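Local coordinates for SPbeta prophage-derived uncharacterized protein YorR (Bacillus subtilis subsp. subtilis, PDB 2AXP) that probably acts as a thymidylate (dTMP) kinase, passing a phosphate from a nucleoside triphosphate to dTMP, at residues S15-K20 and W151-I156; L68-K73 and E130-V135; V107-L112 and D124-L129. All blocks are in the same frame, centred on the assembly; numbering follows the deposited sequence.

Contact 1: residues S15-K20 and W151-I156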
loop_
_atom_site.group_PDB
_atom_site.type_symbol
_atom_site.label_atom_id
_atom_site.label_comp_id
_atom_site.label_asym_id
_atom_site.label_seq_id
_atom_site.Cartn_x
_atom_site.Cartn_y
_atom_site.Cartn_z
ATOM N N SER A 15 -8.352 5.599 12.794
ATOM C CA SER A 15 -8.986 6.864 12.507
ATOM C C SER A 15 -10.330 7.000 13.206
ATOM O O SER A 15 -10.792 8.114 13.466
ATOM C CB SER A 15 -9.194 7.029 11.011
ATOM O OG SER A 15 -10.193 6.135 10.564
ATOM N N THR A 16 -10.983 5.886 13.502
ATOM C CA THR A 16 -12.274 5.981 14.169
ATOM C C THR A 16 -12.061 6.198 15.660
ATOM O O THR A 16 -12.769 6.975 16.285
ATOM C CB THR A 16 -13.148 4.714 13.930
ATOM O OG1 THR A 16 -13.605 4.709 12.574
ATOM C CG2 THR A 16 -14.367 4.719 14.845
ATOM N N VAL A 17 -11.078 5.513 16.226
ATOM C CA VAL A 17 -10.785 5.669 17.635
ATOM C C VAL A 17 -10.302 7.084 17.907
ATOM O O VAL A 17 -10.530 7.644 18.988
ATOM C CB VAL A 17 -9.721 4.692 18.067
ATOM C CG1 VAL A 17 -9.202 5.055 19.440
ATOM C CG2 VAL A 17 -10.310 3.300 18.068
ATOM N N ALA A 18 -9.644 7.668 16.913
ATOM C CA ALA A 18 -9.131 9.023 17.047
ATOM C C ALA A 18 -10.289 10.016 17.066
ATOM O O ALA A 18 -10.323 10.936 17.892
ATOM C CB ALA A 18 -8.176 9.341 15.896
ATOM N N ALA A 19 -11.243 9.816 16.160
ATOM C CA ALA A 19 -12.407 10.696 16.067
ATOM C C ALA A 19 -13.135 10.800 17.415
ATOM O O ALA A 19 -13.469 11.892 17.875
ATOM C CB ALA A 19 -13.357 10.175 14.996
ATOM N N LYS A 20 -13.364 9.650 18.039
ATOM C CA LYS A 20 -14.052 9.584 19.311
ATOM C C LYS A 20 -13.255 10.262 20.403
ATOM O O LYS A 20 -13.785 11.103 21.138
ATOM C CB LYS A 20 -14.320 8.128 19.682
ATOM C CG LYS A 20 -15.400 7.495 18.836
ATOM C CD LYS A 20 -15.550 6.017 19.138
ATOM C CE LYS A 20 -16.693 5.394 18.331
ATOM N NZ LYS A 20 -16.945 4.026 18.848
ATOM N N TRP A 151 -12.023 -6.032 21.154
ATOM C CA TRP A 151 -12.737 -4.892 21.719
ATOM C C TRP A 151 -13.163 -3.948 20.609
ATOM O O TRP A 151 -12.461 -3.793 19.616
ATOM C CB TRP A 151 -11.850 -4.136 22.713
ATOM C CG TRP A 151 -11.139 -5.016 23.669
ATOM C CD1 TRP A 151 -9.879 -5.535 23.532
ATOM C CD2 TRP A 151 -11.652 -5.528 24.897
ATOM N NE1 TRP A 151 -9.577 -6.341 24.600
ATOM C CE2 TRP A 151 -10.652 -6.357 25.461
ATOM C CE3 TRP A 151 -12.869 -5.376 25.585
ATOM C CZ2 TRP A 151 -10.824 -7.031 26.680
ATOM C CZ3 TRP A 151 -13.046 -6.045 26.798
ATOM C CH2 TRP A 151 -12.026 -6.863 27.332
ATOM N N SER A 152 -14.318 -3.321 20.780
ATOM C CA SER A 152 -14.822 -2.402 19.781
ATOM C C SER A 152 -14.117 -1.063 19.869
ATOM O O SER A 152 -13.458 -0.745 20.851
ATOM C CB SER A 152 -16.310 -2.169 19.973
ATOM O OG SER A 152 -16.536 -1.501 21.203
ATOM N N SER A 153 -14.289 -0.277 18.820
ATOM C CA SER A 153 -13.701 1.036 18.726
ATOM C C SER A 153 -14.164 1.876 19.915
ATOM O O SER A 153 -13.424 2.718 20.458
ATOM C CB SER A 153 -14.148 1.661 17.409
ATOM O OG SER A 153 -13.707 2.991 17.278
ATOM N N ASP A 154 -15.395 1.620 20.336
ATOM C CA ASP A 154 -15.996 2.354 21.438
ATOM C C ASP A 154 -15.437 2.004 22.807
ATOM O O ASP A 154 -15.125 2.891 23.609
ATOM C CB ASP A 154 -17.508 2.141 21.420
ATOM C CG ASP A 154 -18.260 3.431 21.528
ATOM O OD1 ASP A 154 -18.145 4.084 22.600
ATOM O OD2 ASP A 154 -18.947 3.798 20.539
ATOM N N GLU A 155 -15.331 0.710 23.079
ATOM C CA GLU A 155 -14.799 0.255 24.354
ATOM C C GLU A 155 -13.348 0.713 24.499
ATOM O O GLU A 155 -12.904 1.037 25.604
ATOM C CB GLU A 155 -14.856 -1.267 24.445
ATOM C CG GLU A 155 -16.184 -1.872 24.046
ATOM C CD GLU A 155 -16.167 -3.389 24.124
ATOM O OE1 GLU A 155 -16.144 -3.924 25.257
ATOM O OE2 GLU A 155 -16.160 -4.044 23.055
ATOM N N ILE A 156 -12.617 0.731 23.381
ATOM C CA ILE A 156 -11.220 1.146 23.374
ATOM C C ILE A 156 -11.119 2.628 23.693
ATOM O O ILE A 156 -10.378 3.019 24.589
ATOM C CB ILE A 156 -10.531 0.873 22.006
ATOM C CG1 ILE A 156 -10.467 -0.640 21.747
ATOM C CG2 ILE A 156 -9.112 1.457 22.007
ATOM C CD1 ILE A 156 -9.909 -1.025 20.380
#
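K20 NZ donates to D154 OD2 over 2.6 Å, a short salt bridge between helix 14-25 and the start of helix 153-166. The lysine chain is extended beyond CG and crosses the aspartate at about a right angle. Its ammonium comes down on the carboxylate from above, 63° out of the plane, rather than meeting it end-on. D154 N is also near NZ, but both are donors and no bond joins them. Before it reaches the acid, K20 runs alongside S153, with CD and CE close to the serine oxygen.

S153 sits where the two backbones come closest, its CA 5.6 Å from the CA of V17. Its OG stands anti to the backbone N (chi1 175°) and is pushed into the neighbouring helix between two methyl groups: T16 CG2 lies 3.1 Å from S153 OG, a tight fit, and V17 CG2 lies 3.5 Å from it. Deeper in, V17 CG1 just meets I156 CG2 at 4.4 Å.

The start of the second helix is closed by a capping box. S152 N gives a nearly straight bond to E155 OE2 at 3.0 Å, while E155 N points back at S152 OG, whose exact position is less sure. The first of these bonds probably steadies the first turn, which presents S153 and D154.

S15, in the first turn of helix 14-25, where the P-loop-like sequence ends, packs on E118 of the second subunit. The salt bridge lies toward the outside. Beneath it, V17 and I156 both rest on L101 of strand 96-102, so the two helices lie side by side against one strand of the parallel sheet.

Contact 2: residues L68-K73 and E130-V135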
loop_
_atom_site.group_PDB
_atom_site.type_symbol
_atom_site.label_atom_id
_atom_site.label_comp_id
_atom_site.label_asym_id
_atom_site.label_seq_id
_atom_site.Cartn_x
_atom_site.Cartn_y
_atom_site.Cartn_z
ATOM N N LEU A 68 9.473 4.074 12.154
ATOM C CA LEU A 68 10.453 3.050 12.460
ATOM C C LEU A 68 9.987 1.679 11.965
ATOM O O LEU A 68 10.585 0.658 12.292
ATOM C CB LEU A 68 10.665 2.996 13.963
ATOM C CG LEU A 68 12.054 2.534 14.380
ATOM C CD1 LEU A 68 13.096 3.495 13.816
ATOM C CD2 LEU A 68 12.130 2.487 15.901
ATOM N N VAL A 69 8.910 1.662 11.189
ATOM C CA VAL A 69 8.349 0.427 10.655
ATOM C C VAL A 69 8.220 0.534 9.144
ATOM O O VAL A 69 8.815 -0.239 8.412
ATOM C CB VAL A 69 6.956 0.142 11.274
ATOM C CG1 VAL A 69 6.151 -0.783 10.382
ATOM C CG2 VAL A 69 7.119 -0.489 12.634
ATOM N N TYR A 70 7.443 1.499 8.678
ATOM C CA TYR A 70 7.267 1.660 7.258
ATOM C C TYR A 70 8.564 2.011 6.537
ATOM O O TYR A 70 8.624 1.977 5.310
ATOM C CB TYR A 70 6.200 2.717 6.978
ATOM C CG TYR A 70 4.823 2.297 7.439
ATOM C CD1 TYR A 70 4.228 1.122 6.952
ATOM C CD2 TYR A 70 4.126 3.044 8.396
ATOM C CE1 TYR A 70 2.974 0.698 7.413
ATOM C CE2 TYR A 70 2.875 2.632 8.863
ATOM C CZ TYR A 70 2.308 1.458 8.372
ATOM O OH TYR A 70 1.090 1.034 8.854
ATOM N N ALA A 71 9.608 2.347 7.288
ATOM C CA ALA A 71 10.889 2.701 6.668
ATOM C C ALA A 71 11.584 1.461 6.115
ATOM O O ALA A 71 12.293 1.531 5.113
ATOM C CB ALA A 71 11.791 3.397 7.677
ATOM N N LYS A 72 11.371 0.331 6.783
ATOM C CA LYS A 72 11.960 -0.937 6.383
ATOM C C LYS A 72 11.122 -1.551 5.278
ATOM O O LYS A 72 11.093 -2.768 5.128
ATOM C CB LYS A 72 11.994 -1.913 7.569
ATOM C CG LYS A 72 12.566 -1.348 8.868
ATOM C CD LYS A 72 14.030 -0.962 8.735
ATOM C CE LYS A 72 14.611 -0.551 10.079
ATOM N NZ LYS A 72 16.080 -0.297 9.995
ATOM N N LYS A 73 10.424 -0.725 4.508
ATOM C CA LYS A 73 9.585 -1.260 3.442
ATOM C C LYS A 73 9.625 -0.451 2.161
ATOM O O LYS A 73 9.555 -1.011 1.072
ATOM C CB LYS A 73 8.133 -1.382 3.924
ATOM C CG LYS A 73 7.918 -2.468 4.969
ATOM C CD LYS A 73 8.310 -3.838 4.414
ATOM C CE LYS A 73 8.214 -4.934 5.465
ATOM N NZ LYS A 73 8.613 -6.259 4.906
ATOM N N GLU A 130 4.645 -8.288 12.743
ATOM C CA GLU A 130 5.787 -8.802 13.478
ATOM C C GLU A 130 6.772 -7.667 13.737
ATOM O O GLU A 130 7.437 -7.618 14.774
ATOM C CB GLU A 130 6.443 -9.935 12.686
ATOM C CG GLU A 130 7.495 -10.707 13.455
ATOM C CD GLU A 130 8.862 -10.588 12.820
ATOM O OE1 GLU A 130 9.029 -11.079 11.679
ATOM O OE2 GLU A 130 9.767 -9.998 13.453
ATOM N N LEU A 131 6.826 -6.735 12.794
ATOM C CA LEU A 131 7.712 -5.575 12.878
ATOM C C LEU A 131 7.243 -4.566 13.934
ATOM O O LEU A 131 8.050 -4.047 14.706
ATOM C CB LEU A 131 7.774 -4.895 11.514
ATOM C CG LEU A 131 9.054 -4.172 11.136
ATOM C CD1 LEU A 131 10.241 -5.126 11.222
ATOM C CD2 LEU A 131 8.899 -3.641 9.727
ATOM N N TYR A 132 5.936 -4.290 13.943
ATOM C CA TYR A 132 5.343 -3.355 14.894
ATOM C C TYR A 132 5.590 -3.773 16.325
ATOM O O TYR A 132 6.065 -2.985 17.139
ATOM C CB TYR A 132 3.835 -3.241 14.702
ATOM C CG TYR A 132 3.401 -2.051 13.890
ATOM C CD1 TYR A 132 3.032 -2.193 12.559
ATOM C CD2 TYR A 132 3.384 -0.776 14.440
ATOM C CE1 TYR A 132 2.659 -1.095 11.790
ATOM C CE2 TYR A 132 3.013 0.330 13.671
ATOM C CZ TYR A 132 2.656 0.157 12.351
ATOM O OH TYR A 132 2.329 1.234 11.573
ATOM N N ARG A 133 5.254 -5.015 16.642
ATOM C CA ARG A 133 5.445 -5.471 18.001
ATOM C C ARG A 133 6.926 -5.526 18.333
ATOM O O ARG A 133 7.307 -5.647 19.500
ATOM C CB ARG A 133 4.771 -6.834 18.236
ATOM C CG ARG A 133 5.270 -7.977 17.376
ATOM C CD ARG A 133 4.904 -9.329 18.009
ATOM N NE ARG A 133 5.127 -10.429 17.074
ATOM C CZ ARG A 133 4.356 -10.664 16.020
ATOM N NH1 ARG A 133 4.632 -11.675 15.213
ATOM N NH2 ARG A 133 3.297 -9.900 15.790
ATOM N N GLU A 134 7.762 -5.424 17.305
ATOM C CA GLU A 134 9.211 -5.446 17.502
ATOM C C GLU A 134 9.620 -4.043 17.955
ATOM O O GLU A 134 10.390 -3.872 18.903
ATOM C CB GLU A 134 9.931 -5.797 16.192
ATOM C CG GLU A 134 11.212 -6.599 16.391
ATOM C CD GLU A 134 10.935 -8.071 16.688
ATOM O OE1 GLU A 134 10.836 -8.869 15.721
ATOM O OE2 GLU A 134 10.798 -8.428 17.888
ATOM N N VAL A 135 9.078 -3.040 17.271
ATOM C CA VAL A 135 9.363 -1.651 17.587
ATOM C C VAL A 135 8.802 -1.282 18.952
ATOM O O VAL A 135 9.493 -0.675 19.769
ATOM C CB VAL A 135 8.763 -0.712 16.527
ATOM C CG1 VAL A 135 9.096 0.731 16.856
ATOM C CG2 VAL A 135 9.297 -1.076 15.161
#
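V69 stands over one face of the Y132 ring: its CG2 sits 4.2 Å from the ring centroid and only 9° off the normal, a well-centred CH-pi contact. The other methyl, CG1, meets the ring at Y132 CE1, 3.8 Å away. Y132 chi1, at -98°, falls outside the usual staggered positions; it brings a ring face under the V69 methyls and lets the hydroxyl extend to Y70.

The two tyrosines form an offset edge-to-face pair, with planes at 81° and centroids 6.0 Å apart. It is the edge of Y132 that is turned toward the face of Y70. Their hydroxyls come within 3.0 Å of each other, Y132 OH to Y70 OH, but any bond there is weak and its proton is not settled, because Y132 OH is also hydrogen-bonded to S66 OG, one turn earlier in helix 64-70.

V135 spreads its two methyls over two residues. CG1, anti to the backbone N, reaches L68 CD2 at 3.6 Å, while V135 CG2 presses on V69 CG2 at 3.4 Å and also lies near L68 O. On the other flank, L131 and V69 slide past each other in opposite directions, and L131 CD2 comes against V69 O at 3.6 Å. K72 adds only its CB beside L131 CD2; its bent chain carries the amine away.

Just beyond this patch the second subunit takes over: A71 O accepts from K75 NZ of the other subunit, and the K73 backbone bonds to that chain too. Within the pair of segments the grip is mostly apolar and aromatic, so the fit of methyls to a ring probably sets how helix 64-70 sits on helix 124-137, with the S66 bond helping to fix the Y132 hydroxyl.

Contact 3: residues V107-L112 and D124-L129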
loop_
_atom_site.group_PDB
_atom_site.type_symbol
_atom_site.label_atom_id
_atom_site.label_comp_id
_atom_site.label_asym_id
_atom_site.label_seq_id
_atom_site.Cartn_x
_atom_site.Cartn_y
_atom_site.Cartn_z
ATOM N N VAL A 107 -7.397 -11.789 10.661
ATOM C CA VAL A 107 -8.446 -10.780 10.704
ATOM C C VAL A 107 -8.132 -9.590 9.801
ATOM O O VAL A 107 -9.014 -9.098 9.090
ATOM C CB VAL A 107 -8.681 -10.248 12.138
ATOM C CG1 VAL A 107 -9.767 -9.167 12.126
ATOM C CG2 VAL A 107 -9.066 -11.384 13.045
ATOM N N ILE A 108 -6.887 -9.121 9.815
ATOM C CA ILE A 108 -6.551 -7.967 8.984
ATOM C C ILE A 108 -6.695 -8.241 7.492
ATOM O O ILE A 108 -7.207 -7.397 6.749
ATOM C CB ILE A 108 -5.113 -7.420 9.285
ATOM C CG1 ILE A 108 -5.127 -6.639 10.613
ATOM C CG2 ILE A 108 -4.644 -6.512 8.132
ATOM C CD1 ILE A 108 -3.779 -6.120 11.098
ATOM N N LYS A 109 -6.238 -9.408 7.044
ATOM C CA LYS A 109 -6.365 -9.749 5.622
ATOM C C LYS A 109 -7.857 -9.817 5.277
ATOM O O LYS A 109 -8.292 -9.334 4.218
ATOM C CB LYS A 109 -5.668 -11.085 5.318
ATOM C CG LYS A 109 -4.137 -11.006 5.429
ATOM C CD LYS A 109 -3.486 -12.365 5.682
ATOM C CE LYS A 109 -2.019 -12.208 6.071
ATOM N NZ LYS A 109 -1.349 -13.465 6.534
ATOM N N LYS A 110 -8.644 -10.390 6.186
ATOM C CA LYS A 110 -10.077 -10.483 5.970
ATOM C C LYS A 110 -10.657 -9.068 5.780
ATOM O O LYS A 110 -11.413 -8.818 4.827
ATOM C CB LYS A 110 -10.732 -11.238 7.146
ATOM C CG LYS A 110 -12.264 -11.144 7.236
ATOM C CD LYS A 110 -12.812 -9.876 7.986
ATOM C CE LYS A 110 -12.621 -9.909 9.531
ATOM N NZ LYS A 110 -12.902 -11.210 10.254
ATOM N N ARG A 111 -10.277 -8.123 6.643
ATOM C CA ARG A 111 -10.797 -6.741 6.522
ATOM C C ARG A 111 -10.295 -6.079 5.247
ATOM O O ARG A 111 -10.988 -5.263 4.640
ATOM C CB ARG A 111 -10.394 -5.890 7.737
ATOM C CG ARG A 111 -10.941 -6.422 9.045
ATOM C CD ARG A 111 -10.581 -5.561 10.236
ATOM N NE ARG A 111 -11.114 -6.146 11.462
ATOM C CZ ARG A 111 -10.800 -5.756 12.693
ATOM N NH1 ARG A 111 -9.940 -4.760 12.897
ATOM N NH2 ARG A 111 -11.341 -6.375 13.732
ATOM N N LEU A 112 -9.074 -6.438 4.860
ATOM C CA LEU A 112 -8.466 -5.908 3.650
ATOM C C LEU A 112 -9.258 -6.433 2.460
ATOM O O LEU A 112 -9.620 -5.676 1.554
ATOM C CB LEU A 112 -6.999 -6.351 3.563
ATOM C CG LEU A 112 -5.996 -5.520 4.361
ATOM C CD1 LEU A 112 -4.680 -6.248 4.500
ATOM C CD2 LEU A 112 -5.810 -4.188 3.670
ATOM N N ASP A 124 2.836 -10.145 3.785
ATOM C CA ASP A 124 3.546 -8.923 4.136
ATOM C C ASP A 124 2.944 -8.332 5.408
ATOM O O ASP A 124 3.622 -7.652 6.181
ATOM C CB ASP A 124 3.442 -7.899 3.019
ATOM C CG ASP A 124 4.071 -6.587 3.396
ATOM O OD1 ASP A 124 5.322 -6.533 3.473
ATOM O OD2 ASP A 124 3.308 -5.623 3.637
ATOM N N ILE A 125 1.660 -8.594 5.612
ATOM C CA ILE A 125 0.966 -8.108 6.786
ATOM C C ILE A 125 1.639 -8.747 7.993
ATOM O O ILE A 125 1.949 -8.074 8.975
ATOM C CB ILE A 125 -0.536 -8.500 6.752
ATOM C CG1 ILE A 125 -1.113 -8.247 5.358
ATOM C CG2 ILE A 125 -1.317 -7.693 7.782
ATOM C CD1 ILE A 125 -0.682 -9.278 4.306
ATOM N N ASP A 126 1.883 -10.049 7.903
ATOM C CA ASP A 126 2.522 -10.781 8.984
ATOM C C ASP A 126 3.792 -10.074 9.395
ATOM O O ASP A 126 4.059 -9.895 10.583
ATOM C CB ASP A 126 2.848 -12.205 8.535
ATOM C CG ASP A 126 1.610 -12.987 8.138
ATOM O OD1 ASP A 126 0.728 -13.163 9.006
ATOM O OD2 ASP A 126 1.512 -13.423 6.966
ATOM N N SER A 127 4.574 -9.672 8.401
ATOM C CA SER A 127 5.822 -8.970 8.653
ATOM C C SER A 127 5.559 -7.613 9.318
ATOM O O SER A 127 6.204 -7.259 10.306
ATOM C CB SER A 127 6.584 -8.766 7.344
ATOM O OG SER A 127 7.770 -8.026 7.577
ATOM N N ILE A 128 4.612 -6.859 8.768
ATOM C CA ILE A 128 4.274 -5.558 9.323
ATOM C C ILE A 128 3.922 -5.726 10.791
ATOM O O ILE A 128 4.433 -5.002 11.640
ATOM C CB ILE A 128 3.081 -4.902 8.568
ATOM C CG1 ILE A 128 3.564 -4.361 7.217
ATOM C CG2 ILE A 128 2.465 -3.787 9.409
ATOM C CD1 ILE A 128 2.511 -3.601 6.421
ATOM N N LEU A 129 3.060 -6.690 11.092
ATOM C CA LEU A 129 2.667 -6.929 12.473
ATOM C C LEU A 129 3.839 -7.399 13.303
ATOM O O LEU A 129 4.015 -6.965 14.439
ATOM C CB LEU A 129 1.553 -7.970 12.553
ATOM C CG LEU A 129 0.120 -7.452 12.656
ATOM C CD1 LEU A 129 -0.204 -6.570 11.466
ATOM C CD2 LEU A 129 -0.832 -8.631 12.727
#
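I125 and K109 face each other across a helix-loop-helix unit, in which helix 105-115 and helix 124-137 are joined by a short connection that probably corresponds to the LID of nucleoside monophosphate kinases. The short helical segments run at 126° to one another, with their axes 10.7 Å apart at the closest point.

I125 fills the middle. Its CG2, anti to the backbone N, slides past I108 and meets I108 CG2 at 3.5 Å. L112 packs more loosely, sliding past in the opposite direction with its CD1 4.2 Å from I125 CG1. The remaining methyl faces the aliphatic part of K109: K109 CE is 3.7 Å from I125 CD1, and the lysine passes obliquely over the isoleucine. At the inner end, I108 and L129 reach tip to tip, CD1 of I108 to CD1 of L129 at 3.6 Å.

Beyond I125, the extended K109 brings its amine across D126 at about a right angle. K109 NZ bonds D126 OD2 at 2.9 Å, approaching on the syn side and 28° out of the carboxylate plane, and makes a weaker bond to D126 OD1. A weak bond to G122 O, in the connection itself, gives the same amine a further partner.

P105 is packed against D126 and L129, closing the side near the start of the first helix. R111, on a different face of that helix, reaches C11 O in the P-loop-like sequence and T148 O. All this is consistent with the helix pair that flanks the LID in P-loop nucleoside monophosphate kinases.

All three contacts are partly buried; contact 3 has no exposed residue among those that touch, contacts 1 and 2 one each. Contacts 2 and 3 share helix 124-137: its later turns hold residues 68-73, its first turns hold 107-112, and the two contacts meet where K73 makes a long, weak ion pair with D124. Contact 1, about 23 Å from contact 2 between centres and across the chain's centre from it, shares no helix with either and ties the helix after the P-loop-like sequence to the C-terminal helix. Contacts 1 and 3 each combine apolar packing with a lysine-aspartate bridge; contact 2 has no such bridge across its segments and relies on aromatic and methyl packing.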